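Local coordinates for protein CrmK (Actinoalloteichus sp. WH1-2216-6, PDB 5I1V) that acts as a flavin-dependent oxidase with covalently bound FAD, taking part in the recycling of shunt products during caerulomycin biosynthesis, at the flavin-adenine dinucleotide site and the interface of chains A and B. Residues are numbered along the deposited sequence; one frame, centred on the assembly and turned at random. Chains: chain A/B, CrmK.

Contact 1: the flavin-adenine dinucleotide site. Residues chain A 59-65, 70, 122-124, 127-128, 130-132, 138, 191-192, 195, 197, 446, 448-449. With FAD (flavin-adenine dinucleotide), chain C.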
ATOM      1  N   VAL A  59      -1.685  12.095  20.438  1.00 15.85           N
ATOM      2  CA  VAL A  59      -0.730  11.862  19.396  1.00 18.13           C
ATOM      3  C   VAL A  59      -1.201  10.809  18.408  1.00 16.64           C
ATOM      4  O   VAL A  59      -1.736   9.793  18.784  1.00 16.93           O
ATOM      5  CB  VAL A  59       0.560  11.305  19.983  1.00 22.00           C
ATOM      6  CG1 VAL A  59       1.634  11.167  18.919  1.00 21.64           C
ATOM      7  CG2 VAL A  59       0.998  12.211  21.109  1.00 25.47           C
ATOM      8  N   ARG A  60      -0.965  11.069  17.136  1.00 16.30           N
ATOM      9  CA  ARG A  60      -1.250  10.094  16.123  1.00 19.05           C
ATOM     10  C   ARG A  60       0.036   9.741  15.361  1.00 18.52           C
ATOM     11  O   ARG A  60       0.747  10.646  14.973  1.00 19.64           O
ATOM     12  CB  ARG A  60      -2.149  10.696  15.121  1.00 21.98           C
ATOM     13  CG  ARG A  60      -2.614   9.629  14.158  1.00 26.66           C
ATOM     14  CD  ARG A  60      -3.248  10.247  13.018  1.00 29.61           C
ATOM     15  NE  ARG A  60      -4.616  10.569  13.325  1.00 35.39           N
ATOM     16  CZ  ARG A  60      -5.175  11.706  12.925  1.00 35.56           C
ATOM     17  NH1 ARG A  60      -4.411  12.657  12.282  1.00 29.85           N
ATOM     18  NH2 ARG A  60      -6.483  11.893  13.181  1.00 34.98           N
ATOM     19  N   SER A  61       0.284   8.458  15.125  1.00 18.40           N
ATOM     20  CA  SER A  61       1.400   8.036  14.311  1.00 17.65           C
ATOM     21  C   SER A  61       0.822   7.507  13.005  1.00 20.55           C
ATOM     22  O   SER A  61       0.769   8.257  12.011  1.00 22.86           O
ATOM     23  CB  SER A  61       2.323   7.076  15.065  1.00 17.45           C
ATOM     24  OG  SER A  61       2.918   7.776  16.157  1.00 18.18           O
ATOM     25  N   GLY A  62       0.366   6.266  12.999  1.00 17.42           N
ATOM     26  CA  GLY A  62      -0.256   5.694  11.811  1.00 17.61           C
ATOM     27  C   GLY A  62      -1.752   5.725  11.701  1.00 18.13           C
ATOM     28  O   GLY A  62      -2.318   5.396  10.617  1.00 18.77           O
ATOM     29  N   GLY A  63      -2.432   6.123  12.763  1.00 18.45           N
ATOM     30  CA  GLY A  63      -3.884   6.232  12.694  1.00 17.81           C
ATOM     31  C   GLY A  63      -4.680   4.949  12.705  1.00 18.16           C
ATOM     32  O   GLY A  63      -5.878   4.974  12.417  1.00 19.75           O
ATOM     33  N   HIS A  64      -4.081   3.836  13.076  1.00 17.62           N
ATOM     34  CA  HIS A  64      -4.798   2.568  13.096  1.00 18.60           C
ATOM     35  C   HIS A  64      -5.585   2.250  14.315  1.00 18.58           C
ATOM     36  O   HIS A  64      -6.141   1.142  14.409  1.00 23.04           O
ATOM     37  CB  HIS A  64      -3.825   1.434  12.750  1.00 17.48           C
ATOM     38  CG  HIS A  64      -3.788   1.231  11.298  1.00 20.20           C
ATOM     39  ND1 HIS A  64      -4.614   0.320  10.672  1.00 20.71           N
ATOM     40  CD2 HIS A  64      -3.167   1.920  10.319  1.00 21.26           C
ATOM     41  CE1 HIS A  64      -4.477   0.444   9.360  1.00 22.54           C
ATOM     42  NE2 HIS A  64      -3.617   1.414   9.128  1.00 21.75           N
ATOM     43  N   CYS A  65      -5.686   3.181  15.265  1.00 18.48           N
ATOM     44  CA  CYS A  65      -6.371   2.837  16.551  1.00 18.44           C
ATOM     45  C   CYS A  65      -7.769   2.308  16.212  1.00 19.98           C
ATOM     46  O   CYS A  65      -8.462   2.958  15.433  1.00 19.24           O
ATOM     47  CB  CYS A  65      -6.626   4.077  17.368  1.00 18.67           C
ATOM     48  SG  CYS A  65      -7.123   3.746  19.076  1.00 21.04           S
ATOM     49  N   VAL A  70      -7.550   8.762  19.835  1.00 20.20           N
ATOM     50  CA  VAL A  70      -6.859   9.978  19.325  1.00 19.01           C
ATOM     51  C   VAL A  70      -7.898  11.072  19.042  1.00 20.14           C
ATOM     52  O   VAL A  70      -7.684  12.227  19.341  1.00 19.22           O
ATOM     53  CB  VAL A  70      -6.076   9.661  18.030  1.00 18.42           C
ATOM     54  CG1 VAL A  70      -5.425  10.920  17.458  1.00 20.17           C
ATOM     55  CG2 VAL A  70      -5.049   8.545  18.169  1.00 18.29           C
ATOM     56  N   GLY A 122       3.722  -6.590  12.773  1.00 32.22           N
ATOM     57  CA  GLY A 122       2.477  -7.084  12.189  1.00 36.21           C
ATOM     58  C   GLY A 122       2.426  -7.098  10.681  1.00 42.86           C
ATOM     59  O   GLY A 122       3.357  -6.646   9.996  1.00 43.27           O
ATOM     60  N   PHE A 123       1.289  -7.589  10.189  1.00 43.61           N
ATOM     61  CA  PHE A 123       1.046  -7.728   8.785  1.00 49.04           C
ATOM     62  C   PHE A 123       0.164  -6.616   8.204  1.00 49.73           C
ATOM     63  O   PHE A 123      -0.454  -6.826   7.163  1.00 53.49           O
ATOM     64  CB  PHE A 123       0.465  -9.135   8.461  1.00 50.06           C
ATOM     65  CG  PHE A 123      -0.844  -9.484   9.164  1.00 52.22           C
ATOM     66  CD1 PHE A 123      -2.071  -9.055   8.664  1.00 56.31           C
ATOM     67  CD2 PHE A 123      -0.853 -10.311  10.289  1.00 56.17           C
ATOM     68  CE1 PHE A 123      -3.263  -9.405   9.294  1.00 57.90           C
ATOM     69  CE2 PHE A 123      -2.045 -10.655  10.928  1.00 56.36           C
ATOM     70  CZ  PHE A 123      -3.251 -10.202  10.427  1.00 57.75           C
ATOM     71  N   CYS A 124       0.076  -5.438   8.827  1.00 42.82           N
ATOM     72  CA  CYS A 124      -0.684  -4.392   8.154  1.00 43.15           C
ATOM     73  C   CYS A 124       0.175  -3.170   7.784  1.00 44.46           C
ATOM     74  O   CYS A 124       0.907  -2.642   8.614  1.00 39.37           O
ATOM     75  CB  CYS A 124      -1.923  -4.012   8.943  1.00 41.38           C
ATOM     76  SG  CYS A 124      -3.106  -5.366   9.340  1.00 36.45           S
ATOM     77  N   VAL A 127       0.261   0.601   9.551  1.00 20.74           N
ATOM     78  CA  VAL A 127       0.289   0.682  11.005  1.00 18.33           C
ATOM     79  C   VAL A 127       1.546   1.497  11.385  1.00 18.60           C
ATOM     80  O   VAL A 127       2.603   1.237  10.866  1.00 19.68           O
ATOM     81  CB  VAL A 127       0.311  -0.715  11.556  1.00 19.82           C
ATOM     82  CG1 VAL A 127       0.684  -0.749  13.000  1.00 20.71           C
ATOM     83  CG2 VAL A 127      -1.051  -1.357  11.339  1.00 22.26           C
ATOM     84  N   GLY A 128       1.408   2.458  12.282  1.00 17.91           N
ATOM     85  CA  GLY A 128       2.544   3.297  12.739  1.00 19.35           C
ATOM     86  C   GLY A 128       3.307   2.639  13.867  1.00 18.52           C
ATOM     87  O   GLY A 128       2.725   1.980  14.771  1.00 17.83           O
ATOM     88  N   GLY A 130       4.588   4.079  16.235  1.00 18.75           N
ATOM     89  CA  GLY A 130       4.236   4.744  17.471  1.00 20.64           C
ATOM     90  C   GLY A 130       3.262   4.030  18.382  1.00 22.64           C
ATOM     91  O   GLY A 130       3.548   3.896  19.540  1.00 22.71           O
ATOM     92  N   GLY A 131       2.119   3.588  17.854  1.00 20.68           N
ATOM     93  CA  GLY A 131       1.140   2.777  18.596  1.00 21.97           C
ATOM     94  C   GLY A 131       1.456   1.300  18.615  1.00 21.34           C
ATOM     95  O   GLY A 131       1.160   0.552  19.595  1.00 26.09           O
ATOM     96  N   HIS A 132       2.101   0.835  17.558  1.00 20.08           N
ATOM     97  CA  HIS A 132       2.287  -0.593  17.365  1.00 21.60           C
ATOM     98  C   HIS A 132       3.300  -1.244  18.334  1.00 20.65           C
ATOM     99  O   HIS A 132       3.001  -2.243  19.003  1.00 21.87           O
ATOM    100  CB  HIS A 132       2.700  -0.837  15.935  1.00 22.06           C
ATOM    101  CG  HIS A 132       2.977  -2.251  15.610  1.00 22.94           C
ATOM    102  ND1 HIS A 132       1.983  -3.198  15.497  1.00 26.73           N
ATOM    103  CD2 HIS A 132       4.140  -2.891  15.356  1.00 26.91           C
ATOM    104  CE1 HIS A 132       2.527  -4.359  15.162  1.00 29.75           C
ATOM    105  NE2 HIS A 132       3.835  -4.198  15.082  1.00 30.01           N
ATOM    106  N   TYR A 138       2.994  -7.982  17.271  1.00 21.08           N
ATOM    107  CA  TYR A 138       3.307  -9.324  16.811  1.00 21.41           C
ATOM    108  C   TYR A 138       2.903  -9.522  15.343  1.00 20.79           C
ATOM    109  O   TYR A 138       2.158  -8.730  14.745  1.00 19.93           O
ATOM    110  CB  TYR A 138       2.575 -10.362  17.635  1.00 21.86           C
ATOM    111  CG  TYR A 138       1.133 -10.458  17.294  1.00 23.19           C
ATOM    112  CD1 TYR A 138       0.233  -9.533  17.777  1.00 27.50           C
ATOM    113  CD2 TYR A 138       0.647 -11.465  16.476  1.00 24.51           C
ATOM    114  CE1 TYR A 138      -1.126  -9.604  17.449  1.00 27.97           C
ATOM    115  CE2 TYR A 138      -0.695 -11.519  16.131  1.00 29.89           C
ATOM    116  CZ  TYR A 138      -1.579 -10.582  16.617  1.00 30.93           C
ATOM    117  OH  TYR A 138      -2.945 -10.625  16.280  1.00 35.58           O
ATOM    118  N   GLY A 191       0.037   2.586  23.681  1.00 20.43           N
ATOM    119  CA  GLY A 191       0.139   3.992  23.271  1.00 21.19           C
ATOM    120  C   GLY A 191      -0.722   4.941  24.071  1.00 21.28           C
ATOM    121  O   GLY A 191      -1.749   4.557  24.699  1.00 21.14           O
ATOM    122  N   GLY A 192      -0.278   6.185  24.085  1.00 19.25           N
ATOM    123  CA  GLY A 192      -1.091   7.334  24.559  1.00 19.96           C
ATOM    124  C   GLY A 192      -1.093   7.461  26.101  1.00 19.45           C
ATOM    125  O   GLY A 192      -2.054   8.011  26.699  1.00 18.59           O
ATOM    126  N   GLY A 195       3.776   9.518  27.562  1.00 19.42           N
ATOM    127  CA  GLY A 195       4.445  10.610  26.893  1.00 19.67           C
ATOM    128  C   GLY A 195       4.449  10.379  25.429  1.00 17.49           C
ATOM    129  O   GLY A 195       3.878   9.365  24.950  1.00 19.23           O
ATOM    130  N   ILE A 197       6.182   9.254  22.244  1.00 17.12           N
ATOM    131  CA  ILE A 197       7.323   8.500  21.753  1.00 17.59           C
ATOM    132  C   ILE A 197       7.796   9.160  20.465  1.00 16.55           C
ATOM    133  O   ILE A 197       7.012   9.257  19.534  1.00 16.50           O
ATOM    134  CB  ILE A 197       6.930   7.028  21.456  1.00 18.20           C
ATOM    135  CG1 ILE A 197       6.454   6.355  22.733  1.00 19.58           C
ATOM    136  CG2 ILE A 197       8.086   6.207  20.878  1.00 18.52           C
ATOM    137  CD1 ILE A 197       5.453   5.258  22.423  1.00 21.79           C
ATOM    138  N   TYR A 446      -5.854  -8.212  23.641  1.00 22.90           N
ATOM    139  CA  TYR A 446      -4.700  -7.424  23.218  1.00 21.72           C
ATOM    140  C   TYR A 446      -4.989  -5.951  23.170  1.00 19.03           C
ATOM    141  O   TYR A 446      -5.890  -5.501  22.500  1.00 17.00           O
ATOM    142  CB  TYR A 446      -4.287  -7.956  21.844  1.00 22.25           C
ATOM    143  CG  TYR A 446      -3.059  -7.350  21.200  1.00 23.53           C
ATOM    144  CD1 TYR A 446      -1.911  -7.059  21.926  1.00 24.49           C
ATOM    145  CD2 TYR A 446      -3.035  -7.142  19.835  1.00 24.61           C
ATOM    146  CE1 TYR A 446      -0.787  -6.528  21.296  1.00 23.71           C
ATOM    147  CE2 TYR A 446      -1.920  -6.641  19.189  1.00 23.64           C
ATOM    148  CZ  TYR A 446      -0.812  -6.313  19.924  1.00 24.76           C
ATOM    149  OH  TYR A 446       0.267  -5.810  19.274  1.00 28.41           O
ATOM    150  N   ASN A 448      -3.655  -3.540  21.650  1.00 17.54           N
ATOM    151  CA  ASN A 448      -3.616  -2.936  20.303  1.00 18.08           C
ATOM    152  C   ASN A 448      -4.871  -3.242  19.431  1.00 19.54           C
ATOM    153  O   ASN A 448      -5.015  -2.713  18.317  1.00 19.45           O
ATOM    154  CB  ASN A 448      -2.361  -3.362  19.616  1.00 20.25           C
ATOM    155  CG  ASN A 448      -1.232  -2.376  19.831  1.00 23.60           C
ATOM    156  OD1 ASN A 448      -1.494  -1.220  20.221  1.00 26.33           O
ATOM    157  ND2 ASN A 448       0.007  -2.806  19.590  1.00 27.24           N
ATOM    158  N   TYR A 449      -5.768  -4.077  19.943  1.00 20.38           N
ATOM    159  CA  TYR A 449      -7.154  -4.151  19.408  1.00 22.86           C
ATOM    160  C   TYR A 449      -8.150  -3.756  20.499  1.00 22.47           C
ATOM    161  O   TYR A 449      -8.913  -4.599  20.950  1.00 22.77           O
ATOM    162  CB  TYR A 449      -7.485  -5.558  18.940  1.00 24.76           C
ATOM    163  CG  TYR A 449      -6.607  -6.027  17.802  1.00 28.40           C
ATOM    164  CD1 TYR A 449      -6.471  -5.250  16.668  1.00 32.39           C
ATOM    165  CD2 TYR A 449      -5.996  -7.267  17.823  1.00 33.11           C
ATOM    166  CE1 TYR A 449      -5.697  -5.643  15.606  1.00 37.05           C
ATOM    167  CE2 TYR A 449      -5.185  -7.671  16.758  1.00 37.33           C
ATOM    168  CZ  TYR A 449      -5.044  -6.845  15.664  1.00 37.84           C
ATOM    169  OH  TYR A 449      -4.282  -7.185  14.582  1.00 42.31           O
TER
HETATM  170  PA  FAD C 600      -2.644   5.534  16.152  1.00 17.22           P
HETATM  171  O1A FAD C 600      -4.132   5.507  15.904  1.00 15.45           O
HETATM  172  O2A FAD C 600      -1.905   6.698  15.559  1.00 14.76           O
HETATM  173  O5B FAD C 600      -2.351   5.432  17.691  1.00 16.74           O
HETATM  174  C5B FAD C 600      -2.738   4.311  18.480  1.00 16.98           C
HETATM  175  C4B FAD C 600      -2.698   4.708  19.963  1.00 16.83           C
HETATM  176  O4B FAD C 600      -1.311   4.914  20.297  1.00 17.68           O
HETATM  177  C3B FAD C 600      -3.381   5.995  20.370  1.00 17.71           C
HETATM  178  O3B FAD C 600      -3.726   5.901  21.741  1.00 20.41           O
HETATM  179  C2B FAD C 600      -2.300   7.029  20.218  1.00 16.90           C
HETATM  180  O2B FAD C 600      -2.514   8.310  20.820  1.00 18.02           O
HETATM  181  C1B FAD C 600      -1.064   6.247  20.680  1.00 16.12           C
HETATM  182  N9A FAD C 600       0.164   6.681  19.969  1.00 15.71           N
HETATM  183  C8A FAD C 600       0.398   6.786  18.626  1.00 15.31           C
HETATM  184  N7A FAD C 600       1.636   7.340  18.407  1.00 15.00           N
HETATM  185  C5A FAD C 600       2.145   7.559  19.602  1.00 14.11           C
HETATM  186  C6A FAD C 600       3.413   8.090  20.034  1.00 15.12           C
HETATM  187  N6A FAD C 600       4.278   8.420  19.095  1.00 14.87           N
HETATM  188  N1A FAD C 600       3.614   8.195  21.353  1.00 15.51           N
HETATM  189  C2A FAD C 600       2.676   7.862  22.265  1.00 16.59           C
HETATM  190  N3A FAD C 600       1.484   7.300  21.939  1.00 16.01           N
HETATM  191  C4A FAD C 600       1.198   7.206  20.615  1.00 14.81           C
HETATM  192  N1  FAD C 600      -1.107  -5.120  15.613  1.00 25.95           N
HETATM  193  C2  FAD C 600      -0.289  -6.196  15.685  1.00 29.03           C
HETATM  194  O2  FAD C 600       0.346  -6.423  16.722  1.00 30.05           O
HETATM  195  N3  FAD C 600      -0.119  -7.060  14.661  1.00 29.79           N
HETATM  196  C4  FAD C 600      -0.757  -6.972  13.501  1.00 25.46           C
HETATM  197  O4  FAD C 600      -0.533  -7.778  12.574  1.00 25.44           O
HETATM  198  C4X FAD C 600      -1.654  -5.840  13.316  1.00 25.81           C
HETATM  199  N5  FAD C 600      -2.342  -5.680  12.153  1.00 26.47           N
HETATM  200  C5X FAD C 600      -3.075  -4.569  11.985  1.00 25.88           C
HETATM  201  C6  FAD C 600      -3.657  -4.303  10.745  1.00 26.68           C
HETATM  202  C7  FAD C 600      -4.443  -3.178  10.500  1.00 25.67           C
HETATM  203  C7M FAD C 600      -5.042  -2.954   9.106  1.00 26.17           C
HETATM  204  C8  FAD C 600      -4.639  -2.246  11.631  1.00 23.51           C
HETATM  205  C8M FAD C 600      -5.490  -1.015  11.483  1.00 22.91           C
HETATM  206  C9  FAD C 600      -4.075  -2.489  12.889  1.00 23.02           C
HETATM  207  C9A FAD C 600      -3.291  -3.621  13.107  1.00 23.36           C
HETATM  208  N10 FAD C 600      -2.696  -3.881  14.346  1.00 21.51           N
HETATM  209  C10 FAD C 600      -1.836  -4.957  14.471  1.00 24.11           C
HETATM  210  C1' FAD C 600      -3.060  -3.133  15.549  1.00 19.85           C
HETATM  211  C2' FAD C 600      -2.110  -2.002  15.776  1.00 18.81           C
HETATM  212  O2' FAD C 600      -0.939  -2.513  16.381  1.00 21.00           O
HETATM  213  C3' FAD C 600      -2.707  -0.907  16.595  1.00 18.22           C
HETATM  214  O3' FAD C 600      -3.899  -0.420  15.919  1.00 17.92           O
HETATM  215  C4' FAD C 600      -1.689   0.224  16.853  1.00 18.50           C
HETATM  216  O4' FAD C 600      -2.049   0.851  18.084  1.00 19.37           O
HETATM  217  C5' FAD C 600      -1.689   1.218  15.709  1.00 18.50           C
HETATM  218  O5' FAD C 600      -0.669   2.185  15.958  1.00 17.14           O
HETATM  219  P   FAD C 600      -0.751   3.507  15.085  1.00 17.24           P
HETATM  220  O1P FAD C 600      -0.903   3.171  13.647  1.00 18.16           O
HETATM  221  O2P FAD C 600       0.353   4.435  15.484  1.00 17.95           O
HETATM  222  O3P FAD C 600      -2.160   4.127  15.591  1.00 17.24           O
HETATM  223  O   HOH W   1      -1.886  10.245  22.743  1.00 27.20           O
HETATM  224  O   HOH W   2      -5.534   0.007  18.010  1.00 32.04           O
HETATM  225  O   HOH W   3      -6.840  -1.471  15.825  1.00 47.54           O
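This is the bicovalent FAD pocket of an oxygen-dependent FAD-linked oxidoreductase, and it buries nearly the whole cofactor. At the adenine end, A:Val59 CG1 packs against C5A and C6A, while A:Gly130 meets a face of the imidazole ring. A:Ser61 turns OG beside its own backbone N (chi1 -65°), so the hydroxyl donates to FAD N7A at 2.6 Å and accepts from the exocyclic amine N6A. An alanine here would remove OG and with it both bonds, and would probably leave the adenine less firmly oriented. The ribose 2'-hydroxyl FAD O2B donates to A:Val59 O at 2.6 Å, in the carbonyl plane.

Backbone N-H groups hold the diphosphate. O2A accepts from A:Ser61 and A:Gly63, O1A from A:Cys65, O2P from A:Gly62 (nearly straight, 172° at H) and A:Gly131, and FAD O1P from A:His64 and from A:Gly128 N at 2.8 Å. The glycines among them probably help the loops close on these oxygens, and the N-H groups probably offset their charge.

Along the ribityl chain, A:His132 ND1 bonds FAD O2' at 3.1 Å, its CG anti to the backbone N (chi1 178°). Its ring stands edge-to-face to the flavin pyrimidine, on the same side as A:Val127, whose CG2 covers the benzenoid face. A:Tyr449 comes from the opposite side, its phenol OH 3.2 Å from FAD C4X, and may line the substrate side.

At the pyrimidine edge, A:Phe123 N donates to O4 and A:Tyr138 N to O2. A:Tyr446 OH lies 2.6 Å from FAD O2 and is held by A:Asn448 ND2, which donates to it close to the amide plane. Such contacts would probably stabilise negative charge on the reduced flavin. Two bonds fix the benzenoid ring: A:His64 ND1 to the 8-methyl carbon C8M, with the imidazole steeply inclined to the flavin, and A:Cys124 SG to FAD C6 at 1.8 Å.

Contact 2: the interface of chains A and B. Residues chain A 332-333, 336-337, 409; chain B 227, 315, 324-325.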
ATOM      1  N   GLY A 332      -7.053   1.604  -1.444  1.00 32.74           N
ATOM      2  CA  GLY A 332      -8.095   0.837  -2.099  1.00 34.67           C
ATOM      3  C   GLY A 332      -9.327   0.828  -1.227  1.00 36.05           C
ATOM      4  O   GLY A 332      -9.293   1.287  -0.069  1.00 29.78           O
ATOM      5  N   PRO A 333     -10.427   0.247  -1.755  1.00 38.02           N
ATOM      6  CA  PRO A 333     -11.725   0.254  -1.086  1.00 38.50           C
ATOM      7  C   PRO A 333     -11.786  -0.433   0.285  1.00 36.07           C
ATOM      8  O   PRO A 333     -12.646  -0.104   1.100  1.00 42.92           O
ATOM      9  CB  PRO A 333     -12.673  -0.444  -2.102  1.00 38.70           C
ATOM     10  CG  PRO A 333     -11.819  -1.094  -3.110  1.00 40.71           C
ATOM     11  CD  PRO A 333     -10.459  -0.429  -3.073  1.00 40.46           C
ATOM     12  N   ILE A 336      -9.846   2.568   2.812  1.00 29.82           N
ATOM     13  CA  ILE A 336     -10.148   3.991   2.818  1.00 28.80           C
ATOM     14  C   ILE A 336     -11.628   4.275   2.918  1.00 27.76           C
ATOM     15  O   ILE A 336     -12.405   3.762   2.150  1.00 25.56           O
ATOM     16  CB  ILE A 336      -9.659   4.675   1.533  1.00 30.93           C
ATOM     17  CG1 ILE A 336      -8.164   4.403   1.316  1.00 29.43           C
ATOM     18  CG2 ILE A 336      -9.898   6.186   1.622  1.00 31.87           C
ATOM     19  CD1 ILE A 336      -7.279   5.106   2.342  1.00 29.05           C
ATOM     20  N   GLY A 337     -11.981   5.143   3.857  1.00 26.53           N
ATOM     21  CA  GLY A 337     -13.367   5.564   4.065  1.00 26.07           C
ATOM     22  C   GLY A 337     -14.204   4.485   4.715  1.00 25.90           C
ATOM     23  O   GLY A 337     -15.429   4.412   4.484  1.00 25.60           O
ATOM     24  N   THR A 409     -19.379   0.785   5.184  1.00 28.94           N
ATOM     25  CA  THR A 409     -19.194   2.148   4.723  1.00 31.21           C
ATOM     26  C   THR A 409     -20.341   3.084   5.022  1.00 32.58           C
ATOM     27  O   THR A 409     -20.124   4.272   5.153  1.00 29.34           O
ATOM     28  CB  THR A 409     -18.898   2.201   3.216  1.00 33.24           C
ATOM     29  OG1 THR A 409     -19.942   1.537   2.502  1.00 34.83           O
ATOM     30  CG2 THR A 409     -17.551   1.544   2.884  1.00 32.67           C
TER
ATOM     31  N   ARG B 227     -19.396   5.332  -7.315  1.00 37.65           N
ATOM     32  CA  ARG B 227     -18.901   4.022  -7.712  1.00 39.37           C
ATOM     33  C   ARG B 227     -20.095   3.178  -8.149  1.00 41.11           C
ATOM     34  O   ARG B 227     -21.080   3.047  -7.428  1.00 38.98           O
ATOM     35  CB  ARG B 227     -18.079   3.415  -6.589  1.00 42.47           C
ATOM     36  CG  ARG B 227     -17.014   4.443  -6.132  1.00 49.72           C
ATOM     37  CD  ARG B 227     -15.777   3.874  -5.473  1.00 50.37           C
ATOM     38  NE  ARG B 227     -16.136   2.801  -4.567  1.00 52.62           N
ATOM     39  CZ  ARG B 227     -15.631   1.575  -4.605  1.00 58.89           C
ATOM     40  NH1 ARG B 227     -14.687   1.250  -5.490  1.00 62.13           N
ATOM     41  NH2 ARG B 227     -16.062   0.667  -3.736  1.00 58.04           N
ATOM     42  N   ARG B 315     -20.742   9.312  -2.401  1.00 35.71           N
ATOM     43  CA  ARG B 315     -20.235   9.796  -1.107  1.00 36.53           C
ATOM     44  C   ARG B 315     -19.282  10.954  -1.367  1.00 32.68           C
ATOM     45  O   ARG B 315     -18.901  11.199  -2.498  1.00 34.00           O
ATOM     46  CB  ARG B 315     -19.533   8.658  -0.354  1.00 36.25           C
ATOM     47  CG  ARG B 315     -18.225   8.214  -1.011  1.00 39.47           C
ATOM     48  CD  ARG B 315     -17.520   7.146  -0.199  1.00 41.86           C
ATOM     49  NE  ARG B 315     -17.446   7.578   1.206  1.00 45.82           N
ATOM     50  CZ  ARG B 315     -17.032   6.817   2.221  1.00 45.43           C
ATOM     51  NH1 ARG B 315     -16.616   5.556   2.022  1.00 46.54           N
ATOM     52  NH2 ARG B 315     -17.013   7.333   3.440  1.00 41.57           N
ATOM     53  N   GLN B 324      -6.616   7.884  -2.714  1.00 29.58           N
ATOM     54  CA  GLN B 324      -6.216   6.584  -2.139  1.00 28.73           C
ATOM     55  C   GLN B 324      -7.293   5.546  -2.325  1.00 29.49           C
ATOM     56  O   GLN B 324      -7.011   4.362  -2.411  1.00 29.57           O
ATOM     57  CB  GLN B 324      -5.793   6.700  -0.670  1.00 28.40           C
ATOM     58  CG  GLN B 324      -4.575   7.574  -0.542  1.00 30.37           C
ATOM     59  CD  GLN B 324      -4.157   7.850   0.872  1.00 33.81           C
ATOM     60  OE1 GLN B 324      -4.986   7.884   1.790  1.00 40.66           O
ATOM     61  NE2 GLN B 324      -2.874   8.063   1.060  1.00 33.10           N
ATOM     62  N   LEU B 325      -8.537   5.973  -2.364  1.00 29.11           N
ATOM     63  CA  LEU B 325      -9.628   5.009  -2.471  1.00 33.50           C
ATOM     64  C   LEU B 325      -9.601   4.318  -3.824  1.00 36.00           C
ATOM     65  O   LEU B 325      -9.850   3.130  -3.938  1.00 36.97           O
ATOM     66  CB  LEU B 325     -10.958   5.718  -2.319  1.00 35.31           C
ATOM     67  CG  LEU B 325     -12.192   4.838  -2.549  1.00 35.58           C
ATOM     68  CD1 LEU B 325     -12.432   3.910  -1.370  1.00 37.20           C
ATOM     69  CD2 LEU B 325     -13.339   5.787  -2.763  1.00 34.34           C
TER
HETATM   70  O   HOH W   4     -17.779   5.488   5.583  1.00 31.76           O
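Two copies of CrmK meet here across a two-fold axis, so the patch has a twin with the chains exchanged; the pair may or may not be the form present in solution. A glycine-rich loop of chain A, A:Gly332 to A:Gly337, lies against strand 311-318 and helix 319-326 of chain B. Strand 222-231 of chain B also borders the loop, through B:Arg227.

Direct hydrogen bonds secure both ends of the loop. A:Gly332 N donates to B:Gln324 O at 2.9 Å, almost straight (168° at H) and in the carbonyl plane. This acceptor is in the last turn of its helix, where the helix end would probably strengthen it. At the other end, B:Arg315 presents the edge of its guanidinium to A:Gly337 O, with NH1 3.0 Å away and on a lone pair of the carbonyl. CG of this arginine occupies the crowded position between backbone N and carbonyl carbon (chi1 69°), and the chain bends again at chi3 to bring the planar group round.

Water 4 extends that polar corner. It bridges A:Gly337 O, A:Thr409 O and B:Arg315 NH2, so both terminal nitrogens of the arginine are engaged.

Apolar packing fills the stretch between the bonds. B:Leu325, with CG anti to its backbone N (chi1 174°), sends CD1 to A:Pro333 CA at 3.7 Å, and the same methyl lies 3.5 Å from A:Ile336 O. A:Ile336 crosses this leucine obliquely, its CB and CG2 over the leucine CA and CB. The isoleucine's other branch reaches B:Gln324, crossing it at about a right angle, and CD1 rests 3.7 Å from the glutamine CB. The extended glutamine thus contributes its aliphatic base as well as its backbone carbonyl.

A looser contact borders the proline: B:Arg227, bent at chi3, brings NH2 to 3.9 Å from A:Pro333 CB.

The centres of the C-alpha atoms of contact 1 and contact 2 lie about 22 Å apart, and the two share no residue. Contact 1 is built from segments of one chain spread from strand 57-60 to the loop beyond strand 442-444, so each subunit encloses its own FAD. Contact 2 uses a loop ahead of strand 339-347 and the residue that follows strand 400-408, set against strands 222-231 and 311-318 and helix 319-326 of the partner. The assembly thus pairs two complete flavin sites; any influence of pairing on catalysis would have to be indirect.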